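PDB 4KD5: ABC-type transport system, molybdenum-specific extracellular solute-binding protein from Clostridium difficile, which probably binds molybdate, and perhaps tungstate, outside the cell and delivers it to an ABC transporter for uptake. Local coordinates for residues S11-K17 / Y40-L46; N87-I92 / V164-S170; S98-M102 / K179-T184; Y126-V130 / T188-I192. All coordinates share one frame. Where two conformers were deposited one is given. Numbering follows the deposited sequence.

Contact 1 (S11-K17 / Y40-L46); sequences SAAASLK and YGASGSL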
loop_
_atom_site.group_PDB
_atom_site.type_symbol
_atom_site.label_atom_id
_atom_site.label_comp_id
_atom_site.label_asym_id
_atom_site.label_seq_id
_atom_site.Cartn_x
_atom_site.Cartn_y
_atom_site.Cartn_z
ATOM N N SER A 11 -17.025 5.585 7.192
ATOM C CA SER A 11 -18.214 6.362 7.528
ATOM C C SER A 11 -18.869 6.836 6.234
ATOM O O SER A 11 -18.202 7.415 5.376
ATOM C CB SER A 11 -17.854 7.552 8.412
ATOM O OG SER A 11 -16.809 8.312 7.846
ATOM N N ALA A 12 -20.167 6.577 6.089
ATOM C CA ALA A 12 -20.885 6.908 4.861
ATOM C C ALA A 12 -22.230 7.534 5.175
ATOM O O ALA A 12 -22.770 7.339 6.260
ATOM C CB ALA A 12 -21.074 5.671 4.010
ATOM N N ALA A 13 -22.779 8.274 4.217
ATOM C CA ALA A 13 -24.117 8.830 4.372
ATOM C C ALA A 13 -25.104 7.681 4.517
ATOM O O ALA A 13 -25.026 6.702 3.774
ATOM C CB ALA A 13 -24.476 9.683 3.179
ATOM N N ALA A 14 -26.043 7.811 5.452
ATOM C CA ALA A 14 -26.988 6.737 5.769
ATOM C C ALA A 14 -27.853 6.275 4.594
ATOM O O ALA A 14 -28.552 5.266 4.693
ATOM C CB ALA A 14 -27.867 7.144 6.938
ATOM N N SER A 15 -27.791 7.005 3.485
ATOM C CA SER A 15 -28.541 6.654 2.290
ATOM C C SER A 15 -27.864 5.527 1.515
ATOM O O SER A 15 -28.509 4.835 0.729
ATOM C CB SER A 15 -28.692 7.887 1.400
ATOM O OG SER A 15 -28.832 9.063 2.181
ATOM N N LEU A 16 -26.566 5.346 1.746
ATOM C CA LEU A 16 -25.782 4.343 1.026
ATOM C C LEU A 16 -25.849 2.950 1.646
ATOM O O LEU A 16 -25.279 2.008 1.102
ATOM C CB LEU A 16 -24.311 4.770 0.935
ATOM C CG LEU A 16 -23.858 5.898 0.002
ATOM C CD1 LEU A 16 -24.377 5.681 -1.404
ATOM C CD2 LEU A 16 -24.276 7.260 0.516
ATOM N N LYS A 17 -26.535 2.824 2.779
ATOM C CA LYS A 17 -26.526 1.572 3.558
ATOM C C LYS A 17 -26.796 0.290 2.771
ATOM O O LYS A 17 -26.114 -0.720 2.961
ATOM C CB LYS A 17 -27.477 1.656 4.766
ATOM C CG LYS A 17 -27.722 0.314 5.458
ATOM C CD LYS A 17 -28.560 0.444 6.735
ATOM C CE LYS A 17 -27.684 0.596 7.972
ATOM N NZ LYS A 17 -28.467 0.587 9.242
ATOM N N TYR A 40 -22.874 4.634 9.824
ATOM C CA TYR A 40 -23.733 5.533 9.062
ATOM C C TYR A 40 -24.166 6.747 9.883
ATOM O O TYR A 40 -24.324 6.659 11.104
ATOM C CB TYR A 40 -24.956 4.776 8.536
ATOM C CG TYR A 40 -24.595 3.616 7.644
ATOM C CD1 TYR A 40 -24.280 3.817 6.310
ATOM C CD2 TYR A 40 -24.565 2.321 8.135
ATOM C CE1 TYR A 40 -23.944 2.759 5.494
ATOM C CE2 TYR A 40 -24.233 1.259 7.325
ATOM C CZ TYR A 40 -23.927 1.483 6.007
ATOM O OH TYR A 40 -23.594 0.423 5.200
ATOM N N GLY A 41 -24.350 7.880 9.208
ATOM C CA GLY A 41 -24.821 9.089 9.860
ATOM C C GLY A 41 -25.040 10.241 8.897
ATOM O O GLY A 41 -24.939 10.076 7.678
ATOM N N ALA A 42 -25.351 11.412 9.449
ATOM C CA ALA A 42 -25.484 12.632 8.654
ATOM C C ALA A 42 -24.102 13.209 8.355
ATOM O O ALA A 42 -23.288 13.378 9.266
ATOM C CB ALA A 42 -26.328 13.650 9.390
ATOM N N SER A 43 -23.860 13.529 7.085
ATOM C CA SER A 43 -22.544 13.948 6.608
ATOM C C SER A 43 -21.890 15.036 7.453
ATOM O O SER A 43 -20.693 14.972 7.732
ATOM C CB SER A 43 -22.632 14.398 5.151
ATOM O OG SER A 43 -23.184 13.378 4.343
ATOM N N GLY A 44 -22.678 16.023 7.866
ATOM C CA GLY A 44 -22.168 17.113 8.677
ATOM C C GLY A 44 -21.634 16.679 10.029
ATOM O O GLY A 44 -20.604 17.179 10.478
ATOM N N SER A 45 -22.331 15.753 10.683
ATOM C CA SER A 45 -21.910 15.245 11.983
ATOM C C SER A 45 -20.718 14.302 11.849
ATOM O O SER A 45 -19.827 14.279 12.702
ATOM C CB SER A 45 -23.071 14.533 12.671
ATOM O OG SER A 45 -24.187 15.390 12.780
ATOM N N LEU A 46 -20.722 13.515 10.778
ATOM C CA LEU A 46 -19.597 12.652 10.448
ATOM C C LEU A 46 -18.335 13.488 10.248
ATOM O O LEU A 46 -17.241 13.082 10.638
ATOM C CB LEU A 46 -19.906 11.835 9.191
ATOM C CG LEU A 46 -21.112 10.896 9.272
ATOM C CD1 LEU A 46 -21.394 10.228 7.933
ATOM C CD2 LEU A 46 -20.897 9.844 10.348
#
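Two neighbouring parallel strands end side by side here, at the C-terminal edge of the beta-alpha-beta unit formed by strand 6-13, helix 17-28 and strand 34-41. Such strand ends, each running into a helix, commonly hold the ligand in periplasmic-binding-protein folds; accordingly Ser15 and Ser43 are predicted to bind molybdate. The pairing is already loosening: Gly41 N to Ala12 O and Ala14 N to Gly41 O are both weak hydrogen bonds of 3.4 Å. Small alanines suit the buried strand end, where Ala12 also packs on Ile60 of strand 58-60. Leu46, from the first turn of helix 43-52, fills the space beside the strand with its CD1 3.6 Å from Ala12 O. Ser43 OG turns to the backbone N of Ala62. Tyr40 is the largest residue of the contact, and one face of its broad ring meets the long aliphatic chain of Lys17: Lys17 CB sits over it, 3.9 Å from the Tyr40 ring centroid and 19° off the normal, a CH-pi contact.

Contact 2 (N87-I92 / V164-S170); sequences NDLVLI and VGFVYFS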
loop_
_atom_site.group_PDB
_atom_site.type_symbol
_atom_site.label_atom_id
_atom_site.label_comp_id
_atom_site.label_asym_id
_atom_site.label_seq_id
_atom_site.Cartn_x
_atom_site.Cartn_y
_atom_site.Cartn_z
ATOM N N ASN A 87 -26.391 10.817 -8.075
ATOM C CA ASN A 87 -27.781 10.408 -8.186
ATOM C C ASN A 87 -28.475 11.164 -9.304
ATOM O O ASN A 87 -27.933 12.135 -9.834
ATOM C CB ASN A 87 -28.512 10.626 -6.861
ATOM C CG ASN A 87 -29.277 9.401 -6.414
ATOM O OD1 ASN A 87 -29.839 8.671 -7.233
ATOM N ND2 ASN A 87 -29.292 9.159 -5.106
ATOM N N ASP A 88 -29.665 10.709 -9.671
ATOM C CA ASP A 88 -30.475 11.421 -10.649
ATOM C C ASP A 88 -31.795 11.844 -10.031
ATOM O O ASP A 88 -32.376 11.106 -9.237
ATOM C CB ASP A 88 -30.721 10.554 -11.887
ATOM C CG ASP A 88 -29.770 10.877 -13.022
ATOM O OD1 ASP A 88 -29.362 12.050 -13.131
ATOM O OD2 ASP A 88 -29.431 9.963 -13.801
ATOM N N LEU A 89 -32.255 13.042 -10.384
ATOM C CA LEU A 89 -33.560 13.517 -9.938
ATOM C C LEU A 89 -34.581 13.042 -10.962
ATOM O O LEU A 89 -34.491 13.387 -12.146
ATOM C CB LEU A 89 -33.584 15.041 -9.856
ATOM C CG LEU A 89 -34.387 15.746 -8.761
ATOM C CD1 LEU A 89 -35.282 16.807 -9.353
ATOM C CD2 LEU A 89 -35.212 14.779 -7.944
ATOM N N VAL A 90 -35.544 12.239 -10.520
ATOM C CA VAL A 90 -36.503 11.654 -11.450
ATOM C C VAL A 90 -37.947 12.037 -11.160
ATOM O O VAL A 90 -38.289 12.425 -10.040
ATOM C CB VAL A 90 -36.371 10.116 -11.519
ATOM C CG1 VAL A 90 -34.994 9.722 -12.010
ATOM C CG2 VAL A 90 -36.644 9.494 -10.155
ATOM N N LEU A 91 -38.781 11.928 -12.189
ATOM C CA LEU A 91 -40.216 12.159 -12.067
ATOM C C LEU A 91 -40.940 10.815 -11.966
ATOM O O LEU A 91 -40.828 9.968 -12.856
ATOM C CB LEU A 91 -40.731 12.934 -13.281
ATOM C CG LEU A 91 -42.230 13.235 -13.356
ATOM C CD1 LEU A 91 -42.663 14.154 -12.229
ATOM C CD2 LEU A 91 -42.597 13.841 -14.704
ATOM N N ILE A 92 -41.680 10.616 -10.880
ATOM C CA ILE A 92 -42.394 9.357 -10.676
ATOM C C ILE A 92 -43.916 9.513 -10.702
ATOM O O ILE A 92 -44.450 10.607 -10.509
ATOM C CB ILE A 92 -41.993 8.680 -9.358
ATOM C CG1 ILE A 92 -42.311 9.587 -8.172
ATOM C CG2 ILE A 92 -40.518 8.289 -9.369
ATOM C CD1 ILE A 92 -42.197 8.898 -6.837
ATOM N N VAL A 164 -48.010 13.066 -9.603
ATOM C CA VAL A 164 -46.594 12.809 -9.845
ATOM C C VAL A 164 -45.733 13.247 -8.665
ATOM O O VAL A 164 -46.225 13.873 -7.724
ATOM C CB VAL A 164 -46.080 13.508 -11.116
ATOM C CG1 VAL A 164 -46.903 13.103 -12.310
ATOM C CG2 VAL A 164 -46.128 15.016 -10.940
ATOM N N GLY A 165 -44.444 12.923 -8.728
ATOM C CA GLY A 165 -43.513 13.298 -7.679
ATOM C C GLY A 165 -42.086 13.465 -8.166
ATOM O O GLY A 165 -41.726 12.988 -9.245
ATOM N N PHE A 166 -41.274 14.156 -7.370
ATOM C CA PHE A 166 -39.851 14.302 -7.664
ATOM C C PHE A 166 -39.027 13.598 -6.595
ATOM O O PHE A 166 -39.224 13.814 -5.398
ATOM C CB PHE A 166 -39.458 15.777 -7.768
ATOM C CG PHE A 166 -39.771 16.390 -9.101
ATOM C CD1 PHE A 166 -38.884 16.260 -10.158
ATOM C CD2 PHE A 166 -40.952 17.089 -9.303
ATOM C CE1 PHE A 166 -39.165 16.820 -11.393
ATOM C CE2 PHE A 166 -41.238 17.651 -10.537
ATOM C CZ PHE A 166 -40.344 17.516 -11.582
ATOM N N VAL A 167 -38.101 12.755 -7.036
ATOM C CA VAL A 167 -37.420 11.843 -6.131
ATOM C C VAL A 167 -36.087 11.401 -6.745
ATOM O O VAL A 167 -35.890 11.552 -7.947
ATOM C CB VAL A 167 -38.352 10.647 -5.824
ATOM C CG1 VAL A 167 -37.914 9.406 -6.571
ATOM C CG2 VAL A 167 -38.429 10.384 -4.339
ATOM N N TYR A 168 -35.162 10.897 -5.930
ATOM C CA TYR A 168 -33.919 10.337 -6.468
ATOM C C TYR A 168 -34.197 8.978 -7.107
ATOM O O TYR A 168 -35.102 8.269 -6.676
ATOM C CB TYR A 168 -32.858 10.181 -5.375
ATOM C CG TYR A 168 -32.272 11.477 -4.872
ATOM C CD1 TYR A 168 -32.398 12.651 -5.596
ATOM C CD2 TYR A 168 -31.582 11.521 -3.672
ATOM C CE1 TYR A 168 -31.857 13.834 -5.136
ATOM C CE2 TYR A 168 -31.039 12.696 -3.206
ATOM C CZ TYR A 168 -31.181 13.849 -3.942
ATOM O OH TYR A 168 -30.642 15.022 -3.484
ATOM N N PHE A 169 -33.423 8.601 -8.119
ATOM C CA PHE A 169 -33.631 7.303 -8.750
ATOM C C PHE A 169 -33.396 6.169 -7.759
ATOM O O PHE A 169 -34.073 5.145 -7.805
ATOM C CB PHE A 169 -32.728 7.134 -9.964
ATOM C CG PHE A 169 -33.085 5.953 -10.814
ATOM C CD1 PHE A 169 -34.327 5.881 -11.431
ATOM C CD2 PHE A 169 -32.185 4.919 -11.004
ATOM C CE1 PHE A 169 -34.663 4.795 -12.216
ATOM C CE2 PHE A 169 -32.516 3.828 -11.792
ATOM C CZ PHE A 169 -33.757 3.767 -12.398
ATOM N N SER A 170 -32.439 6.363 -6.856
ATOM C CA SER A 170 -32.102 5.345 -5.864
ATOM C C SER A 170 -33.234 5.095 -4.871
ATOM O O SER A 170 -33.272 4.051 -4.216
ATOM C CB SER A 170 -30.815 5.706 -5.124
ATOM O OG SER A 170 -30.909 6.961 -4.489
#
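Leu89, Leu91 and Phe166 form the apolar centre on one face of an antiparallel strand pair. Leu91 CD1 lies over the Phe166 ring, 4.3 Å from its centroid, in a CH-pi contact, while Leu89 CD1 reaches Phe166 CD1 at 3.7 Å; helix 122-133 packs on this face through Ala127 and Val130. The other face carries Val90, Val167 and Ile92, with Val90 CG2 3.8 Å from Val167 CG1; beta-branched residues suit the extended backbone. Gly165, opposite Ile92, leaves room for that bulky side chain, since a CB there would lie only 3.3 Å from Ile92 CG1.

Between the faces, the hydrogen-bonded pairs Val90-Val167 and Ile92-Gly165 each exchange two bonds, the shortest being Val90 N to Val167 O at 2.7 Å. Beyond them Phe169 N still reaches Asp88 O at 2.9 Å as the chain turns into a 3-10 segment. At the polar edge Asn87, able to donate and accept, gives ND2 to Ser170 OG at 2.8 Å and takes a weak bond of 3.5 Å from Ser170 N at OD1; its ND2 also bonds to Tyr194. Tyr168, a predicted molybdate ligand, ends the strand with Asn87 CB over one face of its ring. The apolar Leu89, Leu91 and Phe166 face thus suits burial against helix 122-133, and the side-chain carboxamide of Asn87 bonds to the turn just after Tyr168, once well and once weakly.

Contact 3 (S98-M102 / K179-T184); sequences SVSGM and KVVEKT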
loop_
_atom_site.group_PDB
_atom_site.type_symbol
_atom_site.label_atom_id
_atom_site.label_comp_id
_atom_site.label_asym_id
_atom_site.label_seq_id
_atom_site.Cartn_x
_atom_site.Cartn_y
_atom_site.Cartn_z
ATOM N N SER A 98 -50.211 6.243 -16.235
ATOM C CA SER A 98 -50.243 6.705 -17.630
ATOM C C SER A 98 -49.877 8.188 -17.832
ATOM O O SER A 98 -50.217 8.780 -18.859
ATOM C CB SER A 98 -51.573 6.363 -18.324
ATOM O OG SER A 98 -51.787 4.962 -18.366
ATOM N N VAL A 99 -49.177 8.782 -16.866
ATOM C CA VAL A 99 -48.528 10.075 -17.090
ATOM C C VAL A 99 -47.324 9.856 -18.015
ATOM O O VAL A 99 -46.517 8.955 -17.785
ATOM C CB VAL A 99 -48.072 10.734 -15.768
ATOM C CG1 VAL A 99 -47.173 11.926 -16.050
ATOM C CG2 VAL A 99 -49.275 11.184 -14.958
ATOM N N SER A 100 -47.209 10.678 -19.057
ATOM C CA SER A 100 -46.221 10.459 -20.119
ATOM C C SER A 100 -44.817 10.996 -19.829
ATOM O O SER A 100 -43.824 10.302 -20.054
ATOM C CB SER A 100 -46.731 11.039 -21.440
ATOM O OG SER A 100 -45.674 11.201 -22.368
ATOM N N GLY A 101 -44.733 12.232 -19.346
ATOM C CA GLY A 101 -43.441 12.861 -19.111
ATOM C C GLY A 101 -43.486 14.226 -18.449
ATOM O O GLY A 101 -44.496 14.606 -17.856
HETATM N N MSE A 102 -42.379 14.961 -18.556
HETATM C CA MSE A 102 -42.254 16.289 -17.959
HETATM C C MSE A 102 -43.203 17.301 -18.591
HETATM O O MSE A 102 -43.638 18.241 -17.929
HETATM C CB MSE A 102 -40.813 16.800 -18.061
HETATM C CG MSE A 102 -39.810 16.073 -17.180
HETATM SE SE MSE A 102 -39.977 16.473 -15.282
HETATM C CE MSE A 102 -39.483 18.347 -15.362
ATOM N N LYS A 179 -43.599 4.032 -10.803
ATOM C CA LYS A 179 -42.845 3.903 -12.043
ATOM C C LYS A 179 -42.100 5.205 -12.337
ATOM O O LYS A 179 -42.587 6.290 -12.010
ATOM C CB LYS A 179 -43.781 3.515 -13.189
ATOM C CG LYS A 179 -43.862 4.519 -14.325
ATOM C CD LYS A 179 -45.070 4.215 -15.205
ATOM C CE LYS A 179 -45.171 5.197 -16.363
ATOM N NZ LYS A 179 -46.414 4.999 -17.164
ATOM N N VAL A 180 -40.912 5.097 -12.928
ATOM C CA VAL A 180 -40.117 6.279 -13.261
ATOM C C VAL A 180 -40.504 6.790 -14.643
ATOM O O VAL A 180 -40.161 6.180 -15.657
ATOM C CB VAL A 180 -38.608 5.978 -13.210
ATOM C CG1 VAL A 180 -37.797 7.209 -13.581
ATOM C CG2 VAL A 180 -38.219 5.499 -11.826
ATOM N N VAL A 181 -41.221 7.909 -14.668
ATOM C CA VAL A 181 -41.743 8.480 -15.906
ATOM C C VAL A 181 -40.639 9.041 -16.800
ATOM O O VAL A 181 -40.587 8.767 -17.999
ATOM C CB VAL A 181 -42.741 9.606 -15.601
ATOM C CG1 VAL A 181 -43.264 10.205 -16.880
ATOM C CG2 VAL A 181 -43.892 9.087 -14.757
ATOM N N GLU A 182 -39.761 9.837 -16.203
ATOM C CA GLU A 182 -38.684 10.481 -16.940
ATOM C C GLU A 182 -37.621 10.979 -15.971
ATOM O O GLU A 182 -37.935 11.373 -14.845
ATOM C CB GLU A 182 -39.233 11.651 -17.765
ATOM C CG GLU A 182 -38.234 12.250 -18.745
ATOM C CD GLU A 182 -38.806 13.420 -19.530
ATOM O OE1 GLU A 182 -38.010 14.230 -20.047
ATOM O OE2 GLU A 182 -40.047 13.527 -19.637
ATOM N N LYS A 183 -36.363 10.957 -16.401
ATOM C CA LYS A 183 -35.287 11.506 -15.590
ATOM C C LYS A 183 -35.030 12.944 -16.016
ATOM O O LYS A 183 -34.906 13.226 -17.206
ATOM C CB LYS A 183 -34.014 10.672 -15.741
ATOM C CG LYS A 183 -34.229 9.176 -15.530
ATOM C CD LYS A 183 -32.929 8.447 -15.211
ATOM C CE LYS A 183 -33.189 6.982 -14.885
ATOM N NZ LYS A 183 -31.975 6.293 -14.362
ATOM N N THR A 184 -34.960 13.851 -15.044
ATOM C CA THR A 184 -34.692 15.255 -15.341
ATOM C C THR A 184 -33.328 15.390 -15.999
ATOM O O THR A 184 -32.402 14.646 -15.673
ATOM C CB THR A 184 -34.763 16.154 -14.081
ATOM O OG1 THR A 184 -33.676 15.851 -13.200
ATOM C CG2 THR A 184 -36.083 15.955 -13.353
#
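The loop 98-102 and the strand segment 179-184 run almost the same way, their end-to-end directions 12° apart, yet they form no beta ladder. Their closest CA atoms, of Gly101 and Val181, are 5.7 Å apart. In the strand, Val181 has helical backbone angles (-69/-49), and with Glu182 it faces Leu91 of strand 82-94: a classic beta bulge. The bulge lets both consecutive side chains point toward the loop.

Glu182 uses this to accept the one hydrogen bond across the contact, from Met102 N to Glu182 OE2 at 2.9 Å; a carboxylate on a long side chain can reach a backbone amide of the irregular loop. Gly101 suits the position just before Met102, because a CB there would lie only 2.8 Å from Glu182 OE2. Val181 packs its CG1 against the loop backbone, 3.5 Å from Gly101 CA and 4.4 Å from Val99 CG1. Selenomethionine Met102 has a flexible side chain that bends inward to touch Leu91 and Phe166, with its SE 4.4 Å from Thr184 CG2. Thr184 itself spends its hydroxyl on Leu89 O. The whole is a classic bulge in a strand of the mixed sheet, which turns adjacent residues to the loop leading from strand 82-94 to strand 113-116.

Contact 4 (Y126-V130 / T188-I192); sequences YADEV and THSPI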
loop_
_atom_site.group_PDB
_atom_site.type_symbol
_atom_site.label_atom_id
_atom_site.label_comp_id
_atom_site.label_asym_id
_atom_site.label_seq_id
_atom_site.Cartn_x
_atom_site.Cartn_y
_atom_site.Cartn_z
ATOM N N TYR A 126 -33.289 20.087 -5.004
ATOM C CA TYR A 126 -32.935 19.884 -6.406
ATOM C C TYR A 126 -34.161 19.952 -7.309
ATOM O O TYR A 126 -34.060 20.331 -8.473
ATOM C CB TYR A 126 -32.170 18.565 -6.599
ATOM C CG TYR A 126 -30.764 18.597 -6.047
ATOM C CD1 TYR A 126 -29.762 19.297 -6.696
ATOM C CD2 TYR A 126 -30.440 17.921 -4.882
ATOM C CE1 TYR A 126 -28.475 19.332 -6.197
ATOM C CE2 TYR A 126 -29.157 17.947 -4.371
ATOM C CZ TYR A 126 -28.179 18.654 -5.036
ATOM O OH TYR A 126 -26.899 18.687 -4.540
ATOM N N ALA A 127 -35.316 19.578 -6.769
ATOM C CA ALA A 127 -36.573 19.733 -7.495
ATOM C C ALA A 127 -36.848 21.214 -7.723
ATOM O O ALA A 127 -37.332 21.610 -8.782
ATOM C CB ALA A 127 -37.711 19.100 -6.735
ATOM N N ASP A 128 -36.539 22.026 -6.718
ATOM C CA ASP A 128 -36.707 23.468 -6.816
ATOM C C ASP A 128 -35.795 24.045 -7.893
ATOM O O ASP A 128 -36.191 24.952 -8.623
ATOM C CB ASP A 128 -36.404 24.130 -5.474
ATOM C CG ASP A 128 -36.556 25.634 -5.522
ATOM O OD1 ASP A 128 -35.556 26.331 -5.784
ATOM O OD2 ASP A 128 -37.679 26.121 -5.299
ATOM N N GLU A 129 -34.581 23.512 -7.995
ATOM C CA GLU A 129 -33.640 23.956 -9.020
ATOM C C GLU A 129 -34.163 23.675 -10.425
ATOM O O GLU A 129 -34.140 24.557 -11.286
ATOM C CB GLU A 129 -32.274 23.295 -8.836
ATOM C CG GLU A 129 -31.465 23.830 -7.678
ATOM C CD GLU A 129 -29.999 23.458 -7.782
ATOM O OE1 GLU A 129 -29.429 23.611 -8.881
ATOM O OE2 GLU A 129 -29.420 23.010 -6.769
ATOM N N VAL A 130 -34.626 22.447 -10.647
ATOM C CA VAL A 130 -35.172 22.045 -11.943
ATOM C C VAL A 130 -36.333 22.939 -12.378
ATOM O O VAL A 130 -36.317 23.504 -13.471
ATOM C CB VAL A 130 -35.630 20.570 -11.922
ATOM C CG1 VAL A 130 -36.351 20.213 -13.208
ATOM C CG2 VAL A 130 -34.444 19.644 -11.714
ATOM N N THR A 188 -30.031 20.828 -15.792
ATOM C CA THR A 188 -31.041 21.671 -15.153
ATOM C C THR A 188 -30.889 21.829 -13.636
ATOM O O THR A 188 -31.708 22.496 -13.002
ATOM C CB THR A 188 -32.461 21.164 -15.467
ATOM O OG1 THR A 188 -32.641 19.862 -14.899
ATOM C CG2 THR A 188 -32.676 21.081 -16.968
ATOM N N HIS A 189 -29.857 21.213 -13.057
ATOM C CA HIS A 189 -29.619 21.307 -11.613
ATOM C C HIS A 189 -28.167 21.029 -11.218
ATOM O O HIS A 189 -27.404 20.442 -11.987
ATOM C CB HIS A 189 -30.556 20.363 -10.846
ATOM C CG HIS A 189 -30.282 18.928 -11.071
ATOM N ND1 HIS A 189 -30.819 18.208 -12.164
ATOM C CD2 HIS A 189 -29.549 18.014 -10.394
ATOM C CE1 HIS A 189 -30.409 16.981 -12.104
ATOM N NE2 HIS A 189 -29.639 16.807 -11.058
ATOM N N SER A 190 -27.796 21.465 -10.016
ATOM C CA SER A 190 -26.462 21.225 -9.472
ATOM C C SER A 190 -26.227 19.723 -9.327
ATOM O O SER A 190 -27.146 18.985 -8.970
ATOM C CB SER A 190 -26.328 21.906 -8.111
ATOM O OG SER A 190 -25.021 21.773 -7.589
ATOM N N PRO A 191 -24.995 19.265 -9.607
ATOM C CA PRO A 191 -24.670 17.834 -9.543
ATOM C C PRO A 191 -25.014 17.218 -8.189
ATOM O O PRO A 191 -24.622 17.756 -7.148
ATOM C CB PRO A 191 -23.153 17.817 -9.745
ATOM C CG PRO A 191 -22.877 19.045 -10.544
ATOM C CD PRO A 191 -23.839 20.074 -10.032
ATOM N N ILE A 192 -25.749 16.108 -8.214
ATOM C CA ILE A 192 -26.090 15.369 -7.005
ATOM C C ILE A 192 -25.055 14.259 -6.811
ATOM O O ILE A 192 -25.288 13.113 -7.189
ATOM C CB ILE A 192 -27.500 14.754 -7.109
ATOM C CG1 ILE A 192 -28.496 15.781 -7.657
ATOM C CG2 ILE A 192 -27.967 14.231 -5.757
ATOM C CD1 ILE A 192 -29.918 15.258 -7.817
HETATM O O HOH W 1 -25.028 20.199 -5.663
#
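Tyr126 and Glu129, one turn apart on helix 122-133, carry most of this contact with the loop 188-192 that leads into strand 193-198. Tyr126 loses most surface. Its flat ring receives Ile192 on one face, Ile192 CG1 standing 3.7 Å from the ring centroid and 4° off the normal in a CH-pi contact, while Tyr126 CE1 comes within 3.1 Å of Ser190 O. The hydroxyl reaches a water 2.7 Å from Tyr126 OH; that water also lies 2.5 Å from Ser190 OG and donates to Pro191 O at 2.9 Å. Glu129 extends far enough to accept a hydrogen bond from Ser190 N at OE1, 2.9 Å long. Val130 offers a compact apolar surface, its CG2 3.7 Å from Thr188 OG1, which itself bonds to Asp185 O. Tyr126 also lines the pocket of a bound 2-butanol and touches Tyr168, a predicted molybdate ligand. Carboxylate and water thus serve Ser190 N and Pro191 O, polar backbone groups of a loop without regular structure, next to the 2-butanol pocket.

From the N terminus, contact 1 closes first, joining strands 6-13 and 34-41 across a single helix, before any other contact opens. The remaining three cross one another: 87-92, 98-102 and 126-130 come in order and find their partners in 164-170, 179-184 and 188-192 in the same order. Contact 2 is central to this group. Leu91 O meets Val181 N of contact 3 at 2.8 Å, and Asn87 N meets Ile192 O of contact 4 at 2.7 Å, so strand 82-94 is bonded to strand 178-183 and to the loop 188-192, while Leu89 packs on Ala127 of helix 122-133. Contacts 3 and 4 touch through Thr184 and His189. Contact 1 lies across the chain's centre from contact 2, their centres about 20 Å apart, each holding predicted molybdate-binding residues.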